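Local coordinates for N-acetylneuraminate epimerase (Escherichia coli, PDB 2UVK), which catalyses the interconversion of the alpha and beta anomers of N-acetylneuraminic acid (sialic acid), speeding their equilibration in the bacterial periplasm, at residues A105-A110 against F165-L170. Numbering follows the deposited sequence.
Sequences APMGMA and FFNKFL
Met107, a selenomethionine, reaches across to Asn167 and Phe169 with its flexible selenoether chain. In one of two modelled conformers, so not in a fixed place, bends at chi2 (77°) and chi3 (70°) bring methyl CE to the outer end of the Asn167 amide, nearer its plane than over its face, 3.5 Å from both Asn167 ND2 and Asn167 OD1. There Met107 CE also rests 3.7 Å from Phe169 CB and meets the ring obliquely, an apolar touch suited to a long, pliant side chain.

The polar part centres on Asn167, whose amide offers acceptor and donor together. Asn167 OD1 takes the backbone N-H of Phe169 (N to OD1, 3.0 Å), closing an Asx turn where strand 169-174 begins; the donor stands well above the carbonyl plane. Asn167 ND2 donates to a water that in turn donates to Gly108 O, each leg 2.9 Å. With alanine in place of Asn167, the Phe169 N-H would probably lose this acceptor, the water a link, and the Met107 methyl one of two neighbours.

Both segments belong to the Kelch beta-propeller: the loop between strands 97-100 and 112-117 joins successive blades and faces the start of strand 169-174, while Phe165 of the second subunit packs on Met107 at the dimer interface.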
# COMPACT_ATOMS: atom_id res chain seq x y z
N ALA B 105 -1.72 -7.54 7.32
CA ALA B 105 -1.39 -6.12 7.39
C ALA B 105 -1.64 -5.47 6.02
O ALA B 105 -1.34 -6.06 4.98
CB ALA B 105 0.05 -5.95 7.81
N PRO B 106 -2.21 -4.27 6.02
CA PRO B 106 -2.52 -3.60 4.77
C PRO B 106 -1.32 -3.20 3.93
O PRO B 106 -1.49 -2.93 2.72
CB PRO B 106 -3.32 -2.37 5.21
CG PRO B 106 -2.91 -2.15 6.59
CD PRO B 106 -2.75 -3.50 7.17
N MSE B 107 -0.15 -3.16 4.54
CA MSE B 107 1.10 -2.86 3.83
C MSE B 107 2.15 -3.91 4.17
O MSE B 107 2.21 -4.41 5.30
CB MSE B 107 1.61 -1.46 4.20
CG MSE B 107 1.02 -0.30 3.35
SE MSE B 107 -0.80 0.24 3.80
CE MSE B 107 -0.48 1.07 5.55
N GLY B 108 2.99 -4.27 3.19
CA GLY B 108 4.14 -5.05 3.50
C GLY B 108 4.95 -4.31 4.55
O GLY B 108 4.84 -3.09 4.70
N MSE B 109 5.78 -5.04 5.29
CA MSE B 109 6.53 -4.50 6.41
C MSE B 109 7.99 -4.92 6.33
O MSE B 109 8.35 -6.03 6.74
CB MSE B 109 5.89 -4.99 7.71
CG MSE B 109 4.51 -4.43 7.90
SE MSE B 109 3.68 -5.04 9.58
CE MSE B 109 3.34 -6.90 9.05
N ALA B 110 8.83 -4.05 5.77
CA ALA B 110 10.29 -4.19 5.80
C ALA B 110 10.93 -2.83 5.83
O ALA B 110 10.67 -2.04 4.93
CB ALA B 110 10.82 -4.99 4.59
N PHE B 165 6.87 5.43 -2.41
CA PHE B 165 5.72 5.12 -1.58
C PHE B 165 6.14 4.40 -0.31
O PHE B 165 5.49 3.44 0.12
CB PHE B 165 4.68 4.36 -2.37
CG PHE B 165 4.04 5.20 -3.43
CD1 PHE B 165 2.88 5.90 -3.16
CD2 PHE B 165 4.58 5.28 -4.70
CE1 PHE B 165 2.29 6.68 -4.14
CE2 PHE B 165 4.00 6.06 -5.67
CZ PHE B 165 2.85 6.75 -5.39
N PHE B 166 7.21 4.86 0.33
CA PHE B 166 7.50 4.39 1.69
C PHE B 166 6.28 4.70 2.60
O PHE B 166 5.59 5.70 2.39
CB PHE B 166 8.77 5.00 2.26
CG PHE B 166 10.06 4.46 1.68
CD1 PHE B 166 10.08 3.60 0.59
CD2 PHE B 166 11.25 4.85 2.24
CE1 PHE B 166 11.28 3.10 0.13
CE2 PHE B 166 12.45 4.35 1.76
CZ PHE B 166 12.45 3.47 0.71
N ASN B 167 6.03 3.83 3.57
CA ASN B 167 4.75 3.84 4.28
C ASN B 167 4.70 4.94 5.33
O ASN B 167 5.41 4.87 6.35
CB ASN B 167 4.52 2.50 4.98
CG ASN B 167 3.13 2.39 5.56
OD1 ASN B 167 2.27 3.22 5.29
ND2 ASN B 167 2.88 1.31 6.33
N LYS B 168 3.86 5.95 5.08
CA LYS B 168 3.68 7.05 6.03
C LYS B 168 2.51 6.81 6.99
O LYS B 168 2.33 7.59 7.93
CB LYS B 168 3.45 8.39 5.30
CG LYS B 168 2.16 8.52 4.56
CD LYS B 168 1.96 9.94 4.02
CE LYS B 168 0.66 10.10 3.29
NZ LYS B 168 0.42 11.58 3.01
N PHE B 169 1.72 5.76 6.76
CA PHE B 169 0.58 5.45 7.61
C PHE B 169 1.04 4.85 8.92
O PHE B 169 2.08 4.22 9.00
CB PHE B 169 -0.39 4.51 6.93
CG PHE B 169 -1.07 5.11 5.74
CD1 PHE B 169 -2.16 5.94 5.91
CD2 PHE B 169 -0.62 4.86 4.46
CE1 PHE B 169 -2.81 6.48 4.84
CE2 PHE B 169 -1.26 5.40 3.38
CZ PHE B 169 -2.36 6.23 3.57
N LEU B 170 0.22 5.06 9.95
CA LEU B 170 0.41 4.44 11.25
C LEU B 170 -0.68 3.38 11.41
O LEU B 170 -1.87 3.68 11.29
CB LEU B 170 0.30 5.48 12.37
CG LEU B 170 0.59 5.00 13.80
CD1 LEU B 170 2.02 4.62 13.97
CD2 LEU B 170 0.21 6.11 14.80
O HOH W 1 4.73 -0.95 6.70